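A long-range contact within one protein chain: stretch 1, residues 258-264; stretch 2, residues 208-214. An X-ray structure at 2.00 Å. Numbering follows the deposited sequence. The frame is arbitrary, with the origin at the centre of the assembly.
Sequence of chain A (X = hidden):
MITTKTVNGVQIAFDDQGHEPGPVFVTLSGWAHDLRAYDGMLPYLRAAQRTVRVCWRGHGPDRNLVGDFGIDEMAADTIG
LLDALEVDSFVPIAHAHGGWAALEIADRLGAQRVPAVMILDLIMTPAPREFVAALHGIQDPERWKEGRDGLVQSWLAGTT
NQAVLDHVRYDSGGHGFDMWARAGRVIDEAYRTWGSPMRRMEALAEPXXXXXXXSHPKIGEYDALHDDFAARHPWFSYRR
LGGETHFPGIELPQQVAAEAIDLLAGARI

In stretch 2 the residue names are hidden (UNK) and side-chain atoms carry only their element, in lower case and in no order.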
# COMPACT_ATOMS: atom_id res chain seq x y z
N ALA A 258 -24.88 -10.25 5.57
CA ALA A 258 -26.30 -10.28 5.91
C ALA A 258 -26.52 -10.64 7.38
O ALA A 258 -27.29 -9.96 8.08
CB ALA A 258 -27.01 -11.28 5.00
N GLU A 259 -25.83 -11.68 7.87
CA GLU A 259 -26.02 -12.10 9.26
C GLU A 259 -25.61 -11.01 10.23
O GLU A 259 -26.28 -10.78 11.25
CB GLU A 259 -25.21 -13.37 9.56
CG GLU A 259 -25.74 -14.63 8.97
CD GLU A 259 -27.05 -15.10 9.62
OE1 GLU A 259 -27.34 -14.75 10.79
OE2 GLU A 259 -27.79 -15.83 8.93
N ALA A 260 -24.47 -10.34 9.96
CA ALA A 260 -24.01 -9.25 10.82
C ALA A 260 -25.00 -8.09 10.81
O ALA A 260 -25.25 -7.47 11.85
CB ALA A 260 -22.63 -8.77 10.36
N ILE A 261 -25.51 -7.74 9.64
CA ILE A 261 -26.46 -6.62 9.58
C ILE A 261 -27.71 -6.97 10.38
O ILE A 261 -28.17 -6.19 11.24
CB ILE A 261 -26.75 -6.27 8.11
CG1 ILE A 261 -25.50 -5.60 7.49
CG2 ILE A 261 -27.94 -5.36 7.98
CD1 ILE A 261 -25.29 -5.90 6.03
N ASP A 262 -28.23 -8.19 10.19
CA ASP A 262 -29.37 -8.66 10.98
C ASP A 262 -29.07 -8.62 12.48
O ASP A 262 -29.88 -8.13 13.28
CB ASP A 262 -29.73 -10.08 10.55
CG ASP A 262 -30.83 -10.67 11.40
OD1 ASP A 262 -32.01 -10.37 11.13
OD2 ASP A 262 -30.51 -11.42 12.36
N LEU A 263 -27.93 -9.16 12.90
CA LEU A 263 -27.54 -9.13 14.31
C LEU A 263 -27.55 -7.70 14.85
O LEU A 263 -28.06 -7.44 15.95
CB LEU A 263 -26.14 -9.75 14.47
CG LEU A 263 -25.48 -9.66 15.85
CD1 LEU A 263 -26.32 -10.40 16.88
CD2 LEU A 263 -24.06 -10.25 15.82
N LEU A 264 -26.97 -6.77 14.09
CA LEU A 264 -26.92 -5.38 14.51
C LEU A 264 -28.33 -4.82 14.64
O LEU A 264 -28.68 -4.19 15.65
CB LEU A 264 -26.10 -4.56 13.51
CG LEU A 264 -25.86 -3.08 13.81
CD1 LEU A 264 -24.49 -2.64 13.29
CD2 LEU A 264 -26.94 -2.23 13.19
N UNK A 208 -23.69 -9.21 26.14
CA UNK A 208 -24.30 -8.63 24.95
C UNK A 208 -24.86 -9.76 24.06
O UNK A 208 -24.68 -10.95 24.34
c UNK A 208 -23.28 -7.79 24.19
s UNK A 208 -21.97 -8.80 23.44
N UNK A 209 -25.53 -9.38 22.98
CA UNK A 209 -26.00 -10.36 22.01
C UNK A 209 -24.83 -10.97 21.27
O UNK A 209 -23.99 -10.26 20.70
c UNK A 209 -26.96 -9.70 21.02
N UNK A 210 -24.76 -12.29 21.26
CA UNK A 210 -23.67 -13.00 20.61
C UNK A 210 -24.24 -13.96 19.59
O UNK A 210 -25.23 -14.64 19.86
c UNK A 210 -22.16 -12.72 22.59
c UNK A 210 -21.58 -13.31 23.86
c UNK A 210 -21.78 -14.59 20.96
c UNK A 210 -22.80 -13.73 21.65
N UNK A 211 -23.62 -14.01 18.42
CA UNK A 211 -24.03 -14.93 17.36
C UNK A 211 -22.80 -15.65 16.83
O UNK A 211 -21.84 -15.01 16.40
n UNK A 211 -28.37 -13.19 12.86
c UNK A 211 -28.30 -13.24 14.20
c UNK A 211 -25.18 -15.21 15.08
c UNK A 211 -24.76 -14.22 16.21
n UNK A 211 -27.35 -13.94 14.81
n UNK A 211 -29.20 -12.58 14.92
c UNK A 211 -26.30 -14.70 14.13
N UNK A 212 -22.86 -16.98 16.84
CA UNK A 212 -21.84 -17.81 16.21
C UNK A 212 -22.39 -18.30 14.88
O UNK A 212 -23.50 -18.84 14.82
c UNK A 212 -21.44 -18.98 17.11
c UNK A 212 -19.22 -21.69 16.19
n UNK A 212 -18.67 -20.73 15.47
c UNK A 212 -20.37 -19.84 16.53
n UNK A 212 -20.25 -21.18 16.84
c UNK A 212 -19.36 -19.56 15.68
N UNK A 213 -21.63 -18.06 13.82
CA UNK A 213 -21.93 -18.52 12.48
C UNK A 213 -20.77 -19.40 12.05
O UNK A 213 -19.61 -19.02 12.22
c UNK A 213 -22.37 -17.86 10.12
c UNK A 213 -23.24 -16.44 11.95
c UNK A 213 -22.11 -17.35 11.50
N UNK A 214 -21.08 -20.56 11.48
CA UNK A 214 -20.04 -21.55 11.22
C UNK A 214 -20.52 -22.49 10.13
O UNK A 214 -21.70 -22.53 9.79
c UNK A 214 -23.09 -24.24 14.34
c UNK A 214 -22.43 -24.86 13.28
c UNK A 214 -20.90 -22.99 13.14
c UNK A 214 -21.34 -24.23 12.69
c UNK A 214 -22.66 -23.01 14.80
c UNK A 214 -19.70 -22.32 12.50
c UNK A 214 -21.57 -22.38 14.20

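Position 208 has two side-chain atoms, one carbon and then one sulfur. A sulfur directly on CB marks a cysteine. Nothing in stretch 1 lies within reach of it. This is Cys208, just before the strand begins.

Position 209 has a single side-chain carbon, CB, with nothing beyond it. It points toward the helix, and this CB lies 4.2 Å from CD1 of Leu263, an apolar contact. One carbon means alanine: Ala209.

Position 210 has four carbons. They fork at the first, and one arm is two carbons long. CB points away from the helix, and the side chain makes no contact with it. Branching at CB with unequal arms identifies Ile210.

Position 211 has three carbons in a row, then a nitrogen, then a carbon carrying two more nitrogens. CB points toward the helix. One terminal nitrogen lies 2.8 Å from OE1 of Glu259 and also 2.8 Å from OD2 of Asp262. The pattern is a guanidinium group, so the residue is Arg211. The nitrogen that meets both acids is NH1.

Position 212 has one carbon and then a five-membered ring of three carbons and two nitrogens. That ring is an imidazole. It is out of reach of the helix, and both ring nitrogens are hydrogen-bonded elsewhere in the structure. This is His212.

Position 213 has three carbons, the first carrying the other two. CB points toward the helix, and one of the outer carbons approaches CG of Glu259. The short, even fork is valine: Val213, with CG2 4.3 Å from Glu259 CG.

Position 214 has one carbon and then a six-membered ring of carbons, with no oxygen attached. It is far from stretch 1. This is Phe214.

The helix and strand run nearly antiparallel, at 164°. Their axes come no closer than 9.9 Å, so side chains must bridge the gap. Alternation along the strand turns Ala209, Arg211 and Val213 toward the helix. Arg211 carries most of the contact. Its NH1 donates hydrogen bonds to Glu259 OE1 and Asp262 OD2, each within a salt bridge. Its NH2 adds a hydrogen bond of 3.1 Å to Asp262 OD2. Both carboxylate oxygens sit at the guanidinium edge, near its plane, where the N-H groups point. Leu263 CA lies over one face, 3.9 Å from Arg211 NH2. Leu263 CD2 also packs 4.1 Å from Arg211 CB, so apolar packing accompanies the paired charges.

Stretch 2 208-214: CAIRHVF
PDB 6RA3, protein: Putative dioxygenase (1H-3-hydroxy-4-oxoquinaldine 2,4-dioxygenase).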